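Local coordinates for protein acetolactate synthase, small subunit (Thermotoga maritima, PDB 2FGC) that is the small subunit of acetolactate synthase, an ACT-domain protein of a family that probably serves a catalytic large subunit as a regulator, at residues L35-P40 / P68-L73; N48-R53 / K89-L94; A116-R121 / A161-L166. One frame throughout, in Å; residues are numbered along the deposited sequence.

Interaction 1. Residues L35-P40 / P68-L73; sequences LVHNKP and PGLSRL
The two central strands of the ACT-domain sheet pair antiparallel where L35, V36 and H37 run against R72, S71 and L70. V36 and S71 form the hydrogen-bonded pair: V36 N gives to S71 O at 2.8 Å and S71 N to V36 O at 2.9 Å. Two residues further on, N38 N reaches G69 O at 3.0 Å, so the pairing runs on past the end of strand 35-37. G69 has positive phi (97°), where a side chain would press on the carbonyl O of P68.

L35, H37, L70 and R72 share one face of the sheet. There L35 CG meets L70 CD1 at 3.9 Å, the two side chains crossing at about a right angle, while L35 CD1 lies over one face of the R72 guanidinium, 3.4 Å from NH2 and offset toward the rim. The R72 chain is extended up to a bend at chi3 (-57°); its head is held by a salt bridge to E66 and a hydrogen bond from NH1 to S33, and it packs on I174 of the second subunit. L70 CD2 comes to the edge of the H37 imidazole, near its plane, and rests 3.7 Å from H37 CA.

In this ferredoxin-like βαββαβ fold the helices lie on the other face, to which V36 and S71 turn. V36 CG2, wedged between its own backbone N and carbonyl carbon, meets L73 CD1 at 3.9 Å; nearer the strand end, N38 CB lies 3.2 Å from S71 OG.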
ATOM      1  N   LEU A  35     -14.959  -0.462  -4.639  1.00 53.79           N
ATOM      2  CA  LEU A  35     -14.683  -1.493  -5.627  1.00 51.23           C
ATOM      3  C   LEU A  35     -14.834  -0.815  -6.966  1.00 50.18           C
ATOM      4  O   LEU A  35     -15.860  -0.204  -7.199  1.00 50.61           O
ATOM      5  CB  LEU A  35     -15.710  -2.606  -5.467  1.00 50.91           C
ATOM      6  CG  LEU A  35     -15.330  -4.079  -5.577  1.00 60.03           C
ATOM      7  CD1 LEU A  35     -14.073  -4.419  -4.820  1.00 52.88           C
ATOM      8  CD2 LEU A  35     -16.495  -4.911  -5.036  1.00 54.51           C
ATOM      9  N   VAL A  36     -13.810  -0.858  -7.820  1.00 49.67           N
ATOM     10  CA  VAL A  36     -13.875  -0.160  -9.113  1.00 50.43           C
ATOM     11  C   VAL A  36     -13.489  -1.102 -10.295  1.00 50.58           C
ATOM     12  O   VAL A  36     -12.553  -1.904 -10.174  1.00 50.57           O
ATOM     13  CB  VAL A  36     -13.015   1.187  -9.118  1.00 50.89           C
ATOM     14  CG1 VAL A  36     -13.165   2.002  -7.792  1.00 44.79           C
ATOM     15  CG2 VAL A  36     -11.565   0.903  -9.301  1.00 56.57           C
ATOM     16  N   HIS A  37     -14.206  -1.020 -11.421  1.00 51.18           N
ATOM     17  CA  HIS A  37     -13.852  -1.783 -12.623  1.00 52.45           C
ATOM     18  C   HIS A  37     -12.423  -1.370 -12.995  1.00 54.99           C
ATOM     19  O   HIS A  37     -12.118  -0.194 -13.050  1.00 53.75           O
ATOM     20  CB  HIS A  37     -14.875  -1.515 -13.743  1.00 51.78           C
ATOM     21  CG  HIS A  37     -14.578  -2.221 -15.040  1.00 55.85           C
ATOM     22  ND1 HIS A  37     -14.289  -3.573 -15.115  1.00 53.86           N
ATOM     23  CD2 HIS A  37     -14.557  -1.760 -16.320  1.00 51.48           C
ATOM     24  CE1 HIS A  37     -14.077  -3.906 -16.378  1.00 51.71           C
ATOM     25  NE2 HIS A  37     -14.241  -2.826 -17.130  1.00 56.85           N
ATOM     26  N   ASN A  38     -11.515  -2.319 -13.175  1.00 60.27           N
ATOM     27  CA  ASN A  38     -10.152  -1.892 -13.486  1.00 65.88           C
ATOM     28  C   ASN A  38      -9.764  -2.013 -14.956  1.00 67.13           C
ATOM     29  O   ASN A  38      -9.684  -3.099 -15.521  1.00 65.49           O
ATOM     30  CB  ASN A  38      -9.094  -2.396 -12.456  1.00 69.47           C
ATOM     31  CG  ASN A  38      -8.388  -3.703 -12.861  1.00 74.44           C
ATOM     32  OD1 ASN A  38      -7.688  -3.776 -13.888  1.00 67.70           O
ATOM     33  ND2 ASN A  38      -8.529  -4.724 -12.017  1.00 70.12           N
ATOM     34  N   LYS A  39      -9.599  -0.848 -15.570  1.00 70.97           N
ATOM     35  CA  LYS A  39      -9.108  -0.706 -16.939  1.00 75.54           C
ATOM     36  C   LYS A  39      -8.231   0.579 -17.065  1.00 77.69           C
ATOM     37  O   LYS A  39      -8.241   1.432 -16.170  1.00 77.28           O
ATOM     38  CB  LYS A  39     -10.293  -0.663 -17.914  1.00 75.54           C
ATOM     39  CG  LYS A  39     -10.869   0.719 -18.073  1.00 75.84           C
ATOM     40  CD  LYS A  39     -11.878   0.807 -19.195  1.00 82.80           C
ATOM     41  CE  LYS A  39     -13.284   0.701 -18.636  1.00 85.49           C
ATOM     42  NZ  LYS A  39     -13.377   1.324 -17.276  1.00 84.97           N
ATOM     43  N   PRO A  40      -7.439   0.700 -18.146  1.00 78.72           N
ATOM     44  CA  PRO A  40      -6.803   1.978 -18.510  1.00 80.10           C
ATOM     45  C   PRO A  40      -7.664   3.256 -18.337  1.00 78.69           C
ATOM     46  O   PRO A  40      -8.757   3.381 -18.927  1.00 77.37           O
ATOM     47  CB  PRO A  40      -6.459   1.786 -19.996  1.00 81.35           C
ATOM     48  CG  PRO A  40      -6.259   0.308 -20.153  1.00 83.30           C
ATOM     49  CD  PRO A  40      -7.034  -0.394 -19.049  1.00 79.87           C
ATOM     50  N   PRO A  68     -12.222 -11.000  -9.589  1.00 59.84           N
ATOM     51  CA  PRO A  68     -11.241 -10.703 -10.651  1.00 59.09           C
ATOM     52  C   PRO A  68     -11.785  -9.611 -11.595  1.00 57.63           C
ATOM     53  O   PRO A  68     -12.965  -9.628 -11.938  1.00 56.96           O
ATOM     54  CB  PRO A  68     -11.062 -12.054 -11.371  1.00 58.44           C
ATOM     55  CG  PRO A  68     -12.222 -12.877 -10.977  1.00 57.48           C
ATOM     56  CD  PRO A  68     -12.723 -12.390  -9.651  1.00 59.07           C
ATOM     57  N   GLY A  69     -10.951  -8.642 -11.972  1.00 55.13           N
ATOM     58  CA  GLY A  69     -11.418  -7.567 -12.832  1.00 50.14           C
ATOM     59  C   GLY A  69     -11.827  -6.306 -12.078  1.00 48.59           C
ATOM     60  O   GLY A  69     -12.035  -5.254 -12.691  1.00 49.17           O
ATOM     61  N   LEU A  70     -11.930  -6.395 -10.752  1.00 46.24           N
ATOM     62  CA  LEU A  70     -12.270  -5.249  -9.937  1.00 43.98           C
ATOM     63  C   LEU A  70     -11.192  -4.982  -8.927  1.00 45.81           C
ATOM     64  O   LEU A  70     -10.749  -5.895  -8.248  1.00 48.67           O
ATOM     65  CB  LEU A  70     -13.584  -5.463  -9.198  1.00 42.99           C
ATOM     66  CG  LEU A  70     -14.857  -5.847  -9.940  1.00 43.10           C
ATOM     67  CD1 LEU A  70     -15.971  -5.992  -8.910  1.00 45.22           C
ATOM     68  CD2 LEU A  70     -15.205  -4.844 -11.024  1.00 35.87           C
ATOM     69  N   SER A  71     -10.777  -3.727  -8.841  1.00 45.32           N
ATOM     70  CA  SER A  71      -9.847  -3.275  -7.822  1.00 46.59           C
ATOM     71  C   SER A  71     -10.561  -2.736  -6.607  1.00 48.06           C
ATOM     72  O   SER A  71     -11.699  -2.286  -6.705  1.00 48.10           O
ATOM     73  CB  SER A  71      -9.005  -2.163  -8.382  1.00 43.31           C
ATOM     74  OG  SER A  71      -8.242  -2.716  -9.393  1.00 48.22           O
ATOM     75  N   ARG A  72      -9.879  -2.781  -5.459  1.00 51.19           N
ATOM     76  CA  ARG A  72     -10.410  -2.220  -4.235  1.00 49.22           C
ATOM     77  C   ARG A  72      -9.449  -1.178  -3.755  1.00 50.64           C
ATOM     78  O   ARG A  72      -8.238  -1.409  -3.689  1.00 50.56           O
ATOM     79  CB  ARG A  72     -10.597  -3.301  -3.190  1.00 53.18           C
ATOM     80  CG  ARG A  72     -11.002  -2.788  -1.797  1.00 52.02           C
ATOM     81  CD  ARG A  72     -11.402  -3.972  -0.848  1.00 51.87           C
ATOM     82  NE  ARG A  72     -12.503  -4.811  -1.375  1.00 56.15           N
ATOM     83  CZ  ARG A  72     -13.789  -4.536  -1.192  1.00 53.80           C
ATOM     84  NH1 ARG A  72     -14.135  -3.443  -0.539  1.00 61.58           N
ATOM     85  NH2 ARG A  72     -14.733  -5.332  -1.659  1.00 64.31           N
ATOM     86  N   LEU A  73     -10.025  -0.036  -3.437  1.00 49.82           N
ATOM     87  CA  LEU A  73      -9.354   1.158  -2.975  1.00 52.29           C
ATOM     88  C   LEU A  73      -9.825   1.483  -1.602  1.00 50.11           C
ATOM     89  O   LEU A  73     -11.019   1.500  -1.362  1.00 48.48           O
ATOM     90  CB  LEU A  73      -9.831   2.352  -3.787  1.00 53.10           C
ATOM     91  CG  LEU A  73      -9.027   2.723  -4.999  1.00 63.77           C
ATOM     92  CD1 LEU A  73      -9.425   1.788  -6.107  1.00 66.76           C
ATOM     93  CD2 LEU A  73      -9.388   4.133  -5.329  1.00 71.00           C
TER

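Interaction 2. Residues N48-R53 / K89-L94; sequences NLFARR and KQAYKL
L49, in the last turn of helix 42-51, and R53 just beyond it meet Q90 and A91 at the end of helix 83-91 and L94 in the turn that follows. These are the two helices of the ferredoxin-like ACT domain, lying side by side on one face of its four-stranded sheet, and the contact joins their C-terminal ends.

The apolar part centres on L49. Its CG is anti to the backbone N (chi1 171°), which carries both methyls across to the other helix: CD1 lies 4.0 Å from Q90 CB, and CD2 points to A91 and L94, though its exact place is doubtful because it comes too near Q90 O. The L49 and Q90 side chains cross at about a right angle. F50 joins at its ring edge, where A91 CB lies near the ring plane, 4.4 Å from CZ. F55 meets the same ring edge-to-face, and A91 also rests on V97 and V100 of strand 97-102, so this flank runs into the buried layer between helices and sheet. L94 packs back on K45 and V46 of helix 42-51.

The polar side chains at the other flank lie across one another. R53, bent at chi2 (70°), crosses Q90 at about a right angle, R53 CG 3.8 Å from Q90 CG. The Q90 amide comes to the edge of the guanidinium, R53 NE being 3.3 Å from Q90 CD, and the two planes are turned 59° apart. R53 NE and Q90 NE2 are both donors and form no bond with each other.

Backbone bonds shape the two helix ends. R52 N closes on N48 O, and A91 to L94 form a type I turn, in which L94 N reaches A91 O at 2.7 Å.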
ATOM      1  N   ASN A  48      -9.649  12.747 -10.284  1.00 59.16           N
ATOM      2  CA  ASN A  48     -10.286  13.974 -10.769  1.00 62.33           C
ATOM      3  C   ASN A  48     -11.510  14.354  -9.931  1.00 63.54           C
ATOM      4  O   ASN A  48     -11.601  15.486  -9.427  1.00 60.81           O
ATOM      5  CB  ASN A  48     -10.638  13.883 -12.265  1.00 64.32           C
ATOM      6  CG  ASN A  48      -9.537  14.441 -13.179  1.00 68.20           C
ATOM      7  OD1 ASN A  48      -8.900  13.692 -13.930  1.00 71.90           O
ATOM      8  ND2 ASN A  48      -9.320  15.761 -13.120  1.00 67.34           N
ATOM      9  N   LEU A  49     -12.414  13.383  -9.762  1.00 67.05           N
ATOM     10  CA  LEU A  49     -13.660  13.541  -8.998  1.00 71.16           C
ATOM     11  C   LEU A  49     -13.418  13.964  -7.567  1.00 71.54           C
ATOM     12  O   LEU A  49     -14.208  14.694  -6.979  1.00 72.90           O
ATOM     13  CB  LEU A  49     -14.448  12.221  -8.963  1.00 73.56           C
ATOM     14  CG  LEU A  49     -15.674  12.167  -8.030  1.00 76.10           C
ATOM     15  CD1 LEU A  49     -16.853  13.041  -8.532  1.00 77.52           C
ATOM     16  CD2 LEU A  49     -16.092  10.742  -7.850  1.00 81.66           C
ATOM     17  N   PHE A  50     -12.337  13.478  -6.992  1.00 72.39           N
ATOM     18  CA  PHE A  50     -12.060  13.792  -5.608  1.00 74.72           C
ATOM     19  C   PHE A  50     -11.404  15.137  -5.436  1.00 74.59           C
ATOM     20  O   PHE A  50     -11.716  15.857  -4.484  1.00 75.84           O
ATOM     21  CB  PHE A  50     -11.273  12.665  -4.971  1.00 76.34           C
ATOM     22  CG  PHE A  50     -12.116  11.471  -4.695  1.00 80.43           C
ATOM     23  CD1 PHE A  50     -13.334  11.303  -5.375  1.00 84.47           C
ATOM     24  CD2 PHE A  50     -11.730  10.526  -3.763  1.00 79.29           C
ATOM     25  CE1 PHE A  50     -14.148  10.211  -5.133  1.00 88.18           C
ATOM     26  CE2 PHE A  50     -12.537   9.420  -3.515  1.00 84.44           C
ATOM     27  CZ  PHE A  50     -13.746   9.261  -4.206  1.00 84.45           C
ATOM     28  N   ALA A  51     -10.524  15.479  -6.375  1.00 73.53           N
ATOM     29  CA  ALA A  51      -9.893  16.790  -6.398  1.00 73.48           C
ATOM     30  C   ALA A  51     -10.914  17.903  -6.678  1.00 74.52           C
ATOM     31  O   ALA A  51     -11.002  18.863  -5.902  1.00 74.10           O
ATOM     32  CB  ALA A  51      -8.746  16.815  -7.393  1.00 72.24           C
ATOM     33  N   ARG A  52     -11.700  17.752  -7.754  1.00 75.51           N
ATOM     34  CA  ARG A  52     -12.740  18.737  -8.128  1.00 76.76           C
ATOM     35  C   ARG A  52     -14.068  18.515  -7.379  1.00 77.23           C
ATOM     36  O   ARG A  52     -15.161  18.655  -7.961  1.00 76.98           O
ATOM     37  CB  ARG A  52     -12.964  18.780  -9.657  1.00 76.10           C
ATOM     38  N   ARG A  53     -13.942  18.149  -6.098  1.00 76.59           N
ATOM     39  CA  ARG A  53     -15.052  18.086  -5.138  1.00 74.76           C
ATOM     40  C   ARG A  53     -14.625  18.605  -3.741  1.00 74.77           C
ATOM     41  O   ARG A  53     -15.453  18.709  -2.820  1.00 73.96           O
ATOM     42  CB  ARG A  53     -15.617  16.664  -5.059  1.00 72.58           C
ATOM     43  CG  ARG A  53     -17.050  16.589  -4.590  1.00 69.36           C
ATOM     44  CD  ARG A  53     -17.967  17.144  -5.653  1.00 66.68           C
ATOM     45  NE  ARG A  53     -19.247  17.589  -5.116  1.00 70.98           N
ATOM     46  CZ  ARG A  53     -19.662  18.858  -5.098  1.00 80.32           C
ATOM     47  NH1 ARG A  53     -18.903  19.842  -5.574  1.00 83.30           N
ATOM     48  NH2 ARG A  53     -20.851  19.152  -4.598  1.00 81.56           N
ATOM     49  N   LYS A  89     -22.210   9.570  -2.519  1.00 64.96           N
ATOM     50  CA  LYS A  89     -22.961  10.219  -3.590  1.00 63.70           C
ATOM     51  C   LYS A  89     -22.116  10.501  -4.839  1.00 63.08           C
ATOM     52  O   LYS A  89     -22.502  10.122  -5.929  1.00 66.06           O
ATOM     53  CB  LYS A  89     -23.610  11.501  -3.075  1.00 63.62           C
ATOM     54  CG  LYS A  89     -24.448  12.233  -4.096  1.00 62.14           C
ATOM     55  CD  LYS A  89     -24.911  13.595  -3.563  1.00 63.88           C
ATOM     56  N   GLN A  90     -20.964  11.143  -4.660  1.00 62.48           N
ATOM     57  CA  GLN A  90     -20.036  11.560  -5.749  1.00 60.18           C
ATOM     58  C   GLN A  90     -19.226  10.449  -6.434  1.00 57.23           C
ATOM     59  O   GLN A  90     -18.939  10.546  -7.625  1.00 58.08           O
ATOM     60  CB  GLN A  90     -19.005  12.571  -5.225  1.00 60.66           C
ATOM     61  CG  GLN A  90     -19.580  13.735  -4.445  1.00 62.64           C
ATOM     62  CD  GLN A  90     -20.516  14.571  -5.255  1.00 67.44           C
ATOM     63  OE1 GLN A  90     -20.308  14.767  -6.449  1.00 69.80           O
ATOM     64  NE2 GLN A  90     -21.566  15.073  -4.615  1.00 69.94           N
ATOM     65  N   ALA A  91     -18.797   9.440  -5.685  1.00 50.44           N
ATOM     66  CA  ALA A  91     -18.090   8.330  -6.296  1.00 50.18           C
ATOM     67  C   ALA A  91     -18.993   7.598  -7.326  1.00 50.65           C
ATOM     68  O   ALA A  91     -18.580   7.349  -8.487  1.00 48.46           O
ATOM     69  CB  ALA A  91     -17.546   7.337  -5.189  1.00 49.59           C
ATOM     70  N   TYR A  92     -20.240   7.332  -6.903  1.00 47.91           N
ATOM     71  CA  TYR A  92     -21.211   6.554  -7.666  1.00 43.49           C
ATOM     72  C   TYR A  92     -21.479   7.153  -9.027  1.00 42.93           C
ATOM     73  O   TYR A  92     -21.983   6.491  -9.892  1.00 40.81           O
ATOM     74  CB  TYR A  92     -22.499   6.264  -6.861  1.00 41.37           C
ATOM     75  CG  TYR A  92     -22.387   5.026  -5.960  1.00 43.46           C
ATOM     76  CD1 TYR A  92     -21.881   3.816  -6.455  1.00 44.99           C
ATOM     77  CD2 TYR A  92     -22.785   5.060  -4.616  1.00 40.41           C
ATOM     78  CE1 TYR A  92     -21.782   2.668  -5.638  1.00 49.83           C
ATOM     79  CE2 TYR A  92     -22.702   3.925  -3.784  1.00 43.41           C
ATOM     80  CZ  TYR A  92     -22.186   2.733  -4.294  1.00 46.80           C
ATOM     81  OH  TYR A  92     -22.085   1.626  -3.468  1.00 47.19           O
ATOM     82  N   LYS A  93     -21.030   8.374  -9.249  1.00 41.75           N
ATOM     83  CA  LYS A  93     -21.232   9.006 -10.544  1.00 44.06           C
ATOM     84  C   LYS A  93     -20.168   8.600 -11.558  1.00 41.81           C
ATOM     85  O   LYS A  93     -20.268   8.891 -12.745  1.00 41.04           O
ATOM     86  CB  LYS A  93     -21.311  10.531 -10.402  1.00 46.12           C
ATOM     87  CG  LYS A  93     -22.091  10.961  -9.186  1.00 54.61           C
ATOM     88  CD  LYS A  93     -22.714  12.326  -9.351  1.00 59.74           C
ATOM     89  CE  LYS A  93     -24.003  12.321  -8.487  1.00 67.56           C
ATOM     90  NZ  LYS A  93     -24.286  13.680  -7.919  1.00 71.40           N
ATOM     91  N   LEU A  94     -19.126   7.938 -11.096  1.00 43.15           N
ATOM     92  CA  LEU A  94     -18.264   7.265 -12.036  1.00 44.26           C
ATOM     93  C   LEU A  94     -18.899   5.920 -12.265  1.00 42.23           C
ATOM     94  O   LEU A  94     -19.212   5.196 -11.301  1.00 41.70           O
ATOM     95  CB  LEU A  94     -16.854   7.108 -11.486  1.00 46.91           C
ATOM     96  CG  LEU A  94     -15.939   8.315 -11.449  1.00 51.90           C
ATOM     97  CD1 LEU A  94     -14.555   7.698 -11.196  1.00 62.68           C
ATOM     98  CD2 LEU A  94     -15.982   9.215 -12.726  1.00 47.60           C
TER

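Interaction 3. Residues A116-R121 / A161-L166; sequences ALIKVR and AFINLL
The F162 ring takes the I118 side chain at its edge: I118 CD1 lies near the ring plane, 3.7 Å from CE2 and 3.8 Å from CD2. The ring also meets F136 edge-to-face. F162 CG is anti to its backbone N (chi1 177°), which sends the ring from the helix toward the strand, and I118 and F162 reach past one another from strand and helix, running in opposing directions.

I118 works with both of its branches. The CD1 methyl that meets the ring also touches I163 CG1 at 3.9 Å, and CG2 lies 3.9 Å from L166 CD1. That one leucine methyl bridges two strand residues, since V120 CG1 is 3.7 Å away from it. No hydrogen bond crosses between the two segments; the touching side chains are all apolar and buried.

Here helix 156-165 packs on central strand 110-121 in the second, C-terminal domain, whose sheet repeats the 2-3-1-4 strand order of the ACT domain and is likewise ferredoxin-like. Helix 126-135 adds L132 against F162 and L166 and V133 against F162, while strand 147-154 supplies I152 beside I118 and F162, and I150 beside V120.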
ATOM      1  N   ALA A 116       5.672  -0.564   5.934  1.00 48.83           N
ATOM      2  CA  ALA A 116       6.747   0.331   5.502  1.00 44.25           C
ATOM      3  C   ALA A 116       7.989  -0.478   5.206  1.00 46.71           C
ATOM      4  O   ALA A 116       8.253  -1.475   5.884  1.00 44.54           O
ATOM      5  CB  ALA A 116       7.047   1.317   6.598  1.00 42.66           C
ATOM      6  N   LEU A 117       8.727  -0.086   4.175  1.00 47.53           N
ATOM      7  CA  LEU A 117      10.113  -0.567   3.974  1.00 47.50           C
ATOM      8  C   LEU A 117      11.062   0.521   4.463  1.00 50.45           C
ATOM      9  O   LEU A 117      10.957   1.672   4.001  1.00 46.46           O
ATOM     10  CB  LEU A 117      10.416  -0.866   2.512  1.00 46.10           C
ATOM     11  CG  LEU A 117       9.658  -2.046   1.895  1.00 50.31           C
ATOM     12  CD1 LEU A 117      10.237  -2.392   0.546  1.00 52.29           C
ATOM     13  CD2 LEU A 117       9.706  -3.257   2.782  1.00 48.16           C
ATOM     14  N   ILE A 118      11.979   0.190   5.388  1.00 49.44           N
ATOM     15  CA  ILE A 118      12.877   1.217   5.905  1.00 48.93           C
ATOM     16  C   ILE A 118      14.363   0.895   5.705  1.00 49.80           C
ATOM     17  O   ILE A 118      14.840  -0.090   6.268  1.00 45.26           O
ATOM     18  CB  ILE A 118      12.586   1.466   7.377  1.00 51.71           C
ATOM     19  CG1 ILE A 118      11.106   1.785   7.526  1.00 46.56           C
ATOM     20  CG2 ILE A 118      13.427   2.641   7.877  1.00 45.48           C
ATOM     21  CD1 ILE A 118      10.464   1.230   8.738  1.00 48.00           C
ATOM     22  N   LYS A 119      15.089   1.709   4.917  1.00 47.28           N
ATOM     23  CA  LYS A 119      16.559   1.545   4.766  1.00 47.70           C
ATOM     24  C   LYS A 119      17.297   2.349   5.847  1.00 47.60           C
ATOM     25  O   LYS A 119      17.149   3.569   5.905  1.00 45.04           O
ATOM     26  CB  LYS A 119      16.991   2.042   3.400  1.00 43.95           C
ATOM     27  CG  LYS A 119      18.330   1.578   2.884  1.00 45.73           C
ATOM     28  CD  LYS A 119      18.635   2.294   1.523  1.00 51.38           C
ATOM     29  CE  LYS A 119      19.266   1.396   0.467  1.00 59.06           C
ATOM     30  NZ  LYS A 119      18.741   1.723  -0.898  1.00 65.20           N
ATOM     31  N   VAL A 120      18.035   1.673   6.739  1.00 46.69           N
ATOM     32  CA  VAL A 120      18.777   2.345   7.811  1.00 48.43           C
ATOM     33  C   VAL A 120      20.246   2.039   7.696  1.00 47.26           C
ATOM     34  O   VAL A 120      20.599   0.921   7.479  1.00 46.68           O
ATOM     35  CB  VAL A 120      18.330   1.956   9.243  1.00 50.12           C
ATOM     36  CG1 VAL A 120      16.970   2.392   9.498  1.00 63.89           C
ATOM     37  CG2 VAL A 120      18.322   0.489   9.416  1.00 55.48           C
ATOM     38  N   ARG A 121      21.097   3.050   7.817  1.00 48.93           N
ATOM     39  CA  ARG A 121      22.569   2.879   7.867  1.00 50.86           C
ATOM     40  C   ARG A 121      23.000   2.595   9.330  1.00 51.67           C
ATOM     41  O   ARG A 121      22.454   3.202  10.248  1.00 50.17           O
ATOM     42  CB  ARG A 121      23.216   4.185   7.414  1.00 50.35           C
ATOM     43  CG  ARG A 121      24.735   4.100   7.166  1.00 53.13           C
ATOM     44  CD  ARG A 121      25.291   5.447   6.697  1.00 50.42           C
ATOM     45  N   ALA A 161       5.659   5.056  15.461  1.00 51.46           N
ATOM     46  CA  ALA A 161       6.453   4.915  16.683  1.00 47.78           C
ATOM     47  C   ALA A 161       7.791   4.237  16.340  1.00 46.77           C
ATOM     48  O   ALA A 161       8.856   4.636  16.815  1.00 49.00           O
ATOM     49  CB  ALA A 161       5.685   4.139  17.729  1.00 44.78           C
ATOM     50  N   PHE A 162       7.743   3.231  15.488  1.00 46.84           N
ATOM     51  CA  PHE A 162       8.964   2.527  15.098  1.00 46.90           C
ATOM     52  C   PHE A 162       9.956   3.452  14.339  1.00 50.48           C
ATOM     53  O   PHE A 162      11.129   3.591  14.723  1.00 51.26           O
ATOM     54  CB  PHE A 162       8.636   1.279  14.251  1.00 42.77           C
ATOM     55  CG  PHE A 162       9.868   0.586  13.771  1.00 44.73           C
ATOM     56  CD1 PHE A 162      10.575  -0.261  14.623  1.00 49.20           C
ATOM     57  CD2 PHE A 162      10.386   0.854  12.530  1.00 45.65           C
ATOM     58  CE1 PHE A 162      11.761  -0.911  14.217  1.00 46.71           C
ATOM     59  CE2 PHE A 162      11.607   0.223  12.106  1.00 54.45           C
ATOM     60  CZ  PHE A 162      12.283  -0.677  12.979  1.00 47.28           C
ATOM     61  N   ILE A 163       9.472   4.081  13.267  1.00 52.62           N
ATOM     62  CA  ILE A 163      10.205   5.077  12.502  1.00 49.25           C
ATOM     63  C   ILE A 163      10.801   6.184  13.332  1.00 49.95           C
ATOM     64  O   ILE A 163      11.942   6.580  13.108  1.00 55.77           O
ATOM     65  CB  ILE A 163       9.309   5.647  11.399  1.00 51.80           C
ATOM     66  CG1 ILE A 163       9.209   4.620  10.270  1.00 43.33           C
ATOM     67  CG2 ILE A 163       9.831   7.030  10.886  1.00 53.59           C
ATOM     68  CD1 ILE A 163       7.948   4.852   9.283  1.00 44.14           C
ATOM     69  N   ASN A 164      10.052   6.690  14.291  1.00 48.34           N
ATOM     70  CA  ASN A 164      10.582   7.729  15.159  1.00 48.93           C
ATOM     71  C   ASN A 164      11.655   7.287  16.122  1.00 50.35           C
ATOM     72  O   ASN A 164      12.469   8.110  16.582  1.00 51.61           O
ATOM     73  CB  ASN A 164       9.451   8.437  15.882  1.00 49.35           C
ATOM     74  CG  ASN A 164       8.572   9.235  14.907  1.00 62.96           C
ATOM     75  OD1 ASN A 164       9.053   9.802  13.900  1.00 62.45           O
ATOM     76  ND2 ASN A 164       7.278   9.267  15.193  1.00 66.63           N
ATOM     77  N   LEU A 165      11.696   5.995  16.419  1.00 47.64           N
ATOM     78  CA  LEU A 165      12.699   5.489  17.342  1.00 47.58           C
ATOM     79  C   LEU A 165      14.064   5.257  16.688  1.00 50.78           C
ATOM     80  O   LEU A 165      15.091   5.017  17.382  1.00 51.73           O
ATOM     81  CB  LEU A 165      12.198   4.213  17.995  1.00 45.91           C
ATOM     82  CG  LEU A 165      11.185   4.457  19.102  1.00 47.00           C
ATOM     83  CD1 LEU A 165      10.606   3.127  19.533  1.00 45.69           C
ATOM     84  CD2 LEU A 165      11.816   5.143  20.292  1.00 43.57           C
ATOM     85  N   LEU A 166      14.105   5.319  15.362  1.00 49.52           N
ATOM     86  CA  LEU A 166      15.398   5.131  14.691  1.00 51.04           C
ATOM     87  C   LEU A 166      16.242   6.420  14.708  1.00 54.30           C
ATOM     88  O   LEU A 166      15.668   7.527  14.710  1.00 50.82           O
ATOM     89  CB  LEU A 166      15.189   4.628  13.278  1.00 50.31           C
ATOM     90  CG  LEU A 166      14.504   3.273  13.194  1.00 46.53           C
ATOM     91  CD1 LEU A 166      14.128   3.023  11.729  1.00 52.27           C
ATOM     92  CD2 LEU A 166      15.481   2.185  13.747  1.00 46.95           C
TER

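From the N terminus, strand 28-37 brings in 35-40 and helix 42-51 brings in 48-53; the start of strand 70-79 (68-73) then closes interaction 1, and 89-94 closes interaction 2. The two therefore cross along the chain, as expected for a βαββαβ unit in which strand pairs with strand and helix with helix: one joins the central strands of the ACT sheet, the other the two helices on one face of it. The nearest atoms of the two contacts are about 6 Å apart. Interaction 3 opens only afterwards and closes its own loop of 39 residues in the second domain, tying strand 110-121 to helix 156-165, on the opposite side of the chain's centre.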